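Long-range contact in L-methionine gamma-lyase (Fusobacterium nucleatum subsp. nucleatum, PDB 6LXU), which is a pyridoxal-phosphate-dependent enzyme of the Cys/Met metabolism family, with the cofactor covalently attached to the chain: residues 108-113 and 134-139. Numbering follows the deposited sequence.
Sequences VTDKTL and FVDTSN
Asp110 reaches across to Thr137 with a single carboxylate oxygen, OD2, which accepts two bonds from that residue. Thr137 OG1 donates to the anti lone pair of Asp110 OD2 at 2.7 Å. Thr137 N, 2.8 Å from the same Asp110 OD2, comes from above the carboxylate plane, 39° out of it. A Thr137 chi1 of 63° sets OG1 between its own N and carbonyl carbon, a rotamer that keeps OG1 near that N, and both can reach Asp110 OD2. The other oxygen, Asp110 OD1, closes an Asx turn by accepting from Thr112 N at 2.7 Å, so the carboxylate is held through both oxygens. Lys165 forms salt bridges with Asp110 and Asp136, which probably offsets the repulsion between these two acids; Asp110 OD2 and Asp136 OD1 are 4.2 Å apart.

Between the strand backbones, Val135 N donates to Thr109 O at 2.8 Å, nearly straight at 171°. Thr109 and Phe134 run side by side on one face, with Thr109 CG2 3.5 Å from Phe134 CD1; Thr109 OG1 instead bonds Tyr155 O. Asp110 O meets the ring edge, 3.4 Å from Phe134 CD1. On the opposite face, Val108 CG1 touches Val135 CG2 at 4.0 Å. These parallel strand ends belong to the beta-alpha-beta unit of strand 106-110, helix 115-125 and strand 131-135, with 131-135 the outermost strand, within this chain, of the large mixed sheet characteristic of fold-type I PLP enzymes.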
ATOM      1  N   VAL A 108     -11.230   3.889  39.171  1.00  9.53           N
ATOM      2  CA  VAL A 108     -12.566   4.459  39.172  1.00  9.59           C
ATOM      3  C   VAL A 108     -12.924   4.832  37.746  1.00  9.29           C
ATOM      4  O   VAL A 108     -12.158   5.546  37.085  1.00  9.32           O
ATOM      5  CB  VAL A 108     -12.673   5.710  40.068  1.00 10.06           C
ATOM      6  CG1 VAL A 108     -14.051   6.360  39.965  1.00 10.58           C
ATOM      7  CG2 VAL A 108     -12.351   5.356  41.510  1.00 10.40           C
ATOM      8  N   THR A 109     -14.072   4.382  37.282  1.00  9.49           N
ATOM      9  CA  THR A 109     -14.515   4.703  35.927  1.00  9.63           C
ATOM     10  C   THR A 109     -16.041   4.694  35.855  1.00 10.27           C
ATOM     11  O   THR A 109     -16.726   4.589  36.888  1.00 10.29           O
ATOM     12  CB  THR A 109     -13.829   3.781  34.887  1.00  9.53           C
ATOM     13  OG1 THR A 109     -14.048   4.308  33.573  1.00  9.42           O
ATOM     14  CG2 THR A 109     -14.360   2.358  34.951  1.00  9.55           C
ATOM     15  N   ASP A 110     -16.580   4.853  34.652  1.00 11.28           N
ATOM     16  CA  ASP A 110     -18.017   4.957  34.449  1.00 12.47           C
ATOM     17  C   ASP A 110     -18.556   3.638  33.916  1.00 13.94           C
ATOM     18  O   ASP A 110     -17.835   2.887  33.275  1.00 14.72           O
ATOM     19  CB  ASP A 110     -18.301   6.098  33.466  1.00 12.71           C
ATOM     20  CG  ASP A 110     -19.701   6.665  33.614  1.00 12.78           C
ATOM     21  OD1 ASP A 110     -20.669   5.982  33.203  1.00 14.47           O
ATOM     22  OD2 ASP A 110     -19.839   7.787  34.135  1.00 12.17           O
ATOM     23  N   LYS A 111     -19.817   3.321  34.193  1.00 16.24           N
ATOM     24  CA  LYS A 111     -20.474   2.211  33.453  1.00 18.75           C
ATOM     25  C   LYS A 111     -20.720   2.518  31.956  1.00 18.18           C
ATOM     26  O   LYS A 111     -20.771   1.598  31.126  1.00 19.85           O
ATOM     27  CB  LYS A 111     -21.753   1.718  34.149  1.00 21.99           C
ATOM     28  CG  LYS A 111     -22.845   2.747  34.406  1.00 24.20           C
ATOM     29  CD  LYS A 111     -23.865   2.241  35.429  1.00 26.27           C
ATOM     30  CE  LYS A 111     -23.359   2.300  36.874  1.00 27.67           C
ATOM     31  NZ  LYS A 111     -23.371   3.686  37.432  1.00 28.82           N
ATOM     32  N   THR A 112     -20.913   3.795  31.629  0.50 17.03           N
ATOM     33  CA  THR A 112     -21.013   4.228  30.234  0.50 15.90           C
ATOM     34  C   THR A 112     -19.626   4.496  29.684  0.50 14.58           C
ATOM     35  O   THR A 112     -19.129   5.639  29.663  0.50 13.25           O
ATOM     36  CB  THR A 112     -21.832   5.504  30.048  0.50 15.80           C
ATOM     37  OG1 THR A 112     -21.045   6.626  30.454  0.50 16.86           O
ATOM     38  CG2 THR A 112     -23.157   5.428  30.809  0.50 16.03           C
ATOM     39  N   LEU A 113     -19.019   3.397  29.257  0.50 14.06           N
ATOM     40  CA  LEU A 113     -17.750   3.396  28.581  0.50 13.43           C
ATOM     41  C   LEU A 113     -17.924   2.566  27.345  0.50 12.53           C
ATOM     42  O   LEU A 113     -18.710   1.606  27.331  0.50 12.59           O
ATOM     43  CB  LEU A 113     -16.688   2.677  29.391  0.50 13.91           C
ATOM     44  CG  LEU A 113     -16.086   3.282  30.639  0.50 13.91           C
ATOM     45  CD1 LEU A 113     -14.985   2.339  31.095  0.50 14.06           C
ATOM     46  CD2 LEU A 113     -15.564   4.683  30.393  0.50 13.95           C
ATOM     47  N   PHE A 134     -17.212   1.015  39.200  1.00 11.97           N
ATOM     48  CA  PHE A 134     -17.978   1.720  38.186  1.00 12.68           C
ATOM     49  C   PHE A 134     -18.975   2.629  38.877  1.00 12.83           C
ATOM     50  O   PHE A 134     -19.798   2.163  39.677  1.00 13.89           O
ATOM     51  CB  PHE A 134     -18.718   0.733  37.298  1.00 13.04           C
ATOM     52  CG  PHE A 134     -17.809  -0.188  36.545  1.00 13.34           C
ATOM     53  CD1 PHE A 134     -17.169   0.241  35.381  1.00 13.67           C
ATOM     54  CD2 PHE A 134     -17.568  -1.474  37.005  1.00 13.99           C
ATOM     55  CE1 PHE A 134     -16.320  -0.605  34.686  1.00 14.04           C
ATOM     56  CE2 PHE A 134     -16.719  -2.324  36.304  1.00 13.98           C
ATOM     57  CZ  PHE A 134     -16.097  -1.887  35.147  1.00 14.01           C
ATOM     58  N   VAL A 135     -18.888   3.922  38.580  1.00 12.65           N
ATOM     59  CA  VAL A 135     -19.782   4.931  39.159  1.00 13.10           C
ATOM     60  C   VAL A 135     -20.375   5.793  38.052  1.00 13.08           C
ATOM     61  O   VAL A 135     -20.010   5.665  36.873  1.00 13.36           O
ATOM     62  CB  VAL A 135     -19.044   5.838  40.170  1.00 13.30           C
ATOM     63  CG1 VAL A 135     -18.336   5.017  41.231  1.00 13.93           C
ATOM     64  CG2 VAL A 135     -18.034   6.763  39.488  1.00 13.22           C
ATOM     65  N   ASP A 136     -21.307   6.660  38.425  1.00 13.03           N
ATOM     66  CA  ASP A 136     -21.790   7.695  37.529  1.00 13.41           C
ATOM     67  C   ASP A 136     -20.851   8.885  37.639  1.00 12.37           C
ATOM     68  O   ASP A 136     -20.939   9.666  38.588  1.00 12.92           O
ATOM     69  CB  ASP A 136     -23.210   8.103  37.925  1.00 14.49           C
ATOM     70  CG  ASP A 136     -23.796   9.181  37.026  1.00 15.76           C
ATOM     71  OD1 ASP A 136     -23.108   9.616  36.072  1.00 15.29           O
ATOM     72  OD2 ASP A 136     -24.956   9.586  37.264  1.00 18.82           O
ATOM     73  N   THR A 137     -19.947   9.026  36.663  1.00 11.70           N
ATOM     74  CA  THR A 137     -18.972  10.115  36.720  1.00 11.52           C
ATOM     75  C   THR A 137     -19.557  11.504  36.393  1.00 11.40           C
ATOM     76  O   THR A 137     -18.847  12.501  36.511  1.00 11.43           O
ATOM     77  CB  THR A 137     -17.711   9.838  35.872  1.00 11.01           C
ATOM     78  OG1 THR A 137     -18.048   9.719  34.481  1.00 11.22           O
ATOM     79  CG2 THR A 137     -16.998   8.579  36.347  1.00 11.21           C
ATOM     80  N   SER A 138     -20.847  11.575  36.037  1.00 12.41           N
ATOM     81  CA  SER A 138     -21.554  12.867  36.022  1.00 13.61           C
ATOM     82  C   SER A 138     -21.938  13.342  37.427  1.00 14.56           C
ATOM     83  O   SER A 138     -22.354  14.486  37.589  1.00 15.51           O
ATOM     84  CB  SER A 138     -22.781  12.836  35.100  1.00 14.38           C
ATOM     85  OG  SER A 138     -23.859  12.126  35.678  1.00 15.01           O
ATOM     86  N   ASN A 139     -21.807  12.468  38.427  1.00 15.02           N
ATOM     87  CA  ASN A 139     -22.082  12.801  39.821  1.00 15.55           C
ATOM     88  C   ASN A 139     -20.750  12.946  40.558  1.00 15.42           C
ATOM     89  O   ASN A 139     -20.108  11.949  40.901  1.00 15.58           O
ATOM     90  CB  ASN A 139     -22.965  11.710  40.434  1.00 16.87           C
ATOM     91  CG  ASN A 139     -23.447  12.050  41.830  1.00 17.91           C
ATOM     92  OD1 ASN A 139     -22.675  12.491  42.683  1.00 19.31           O
ATOM     93  ND2 ASN A 139     -24.737  11.828  42.073  1.00 21.52           N
TER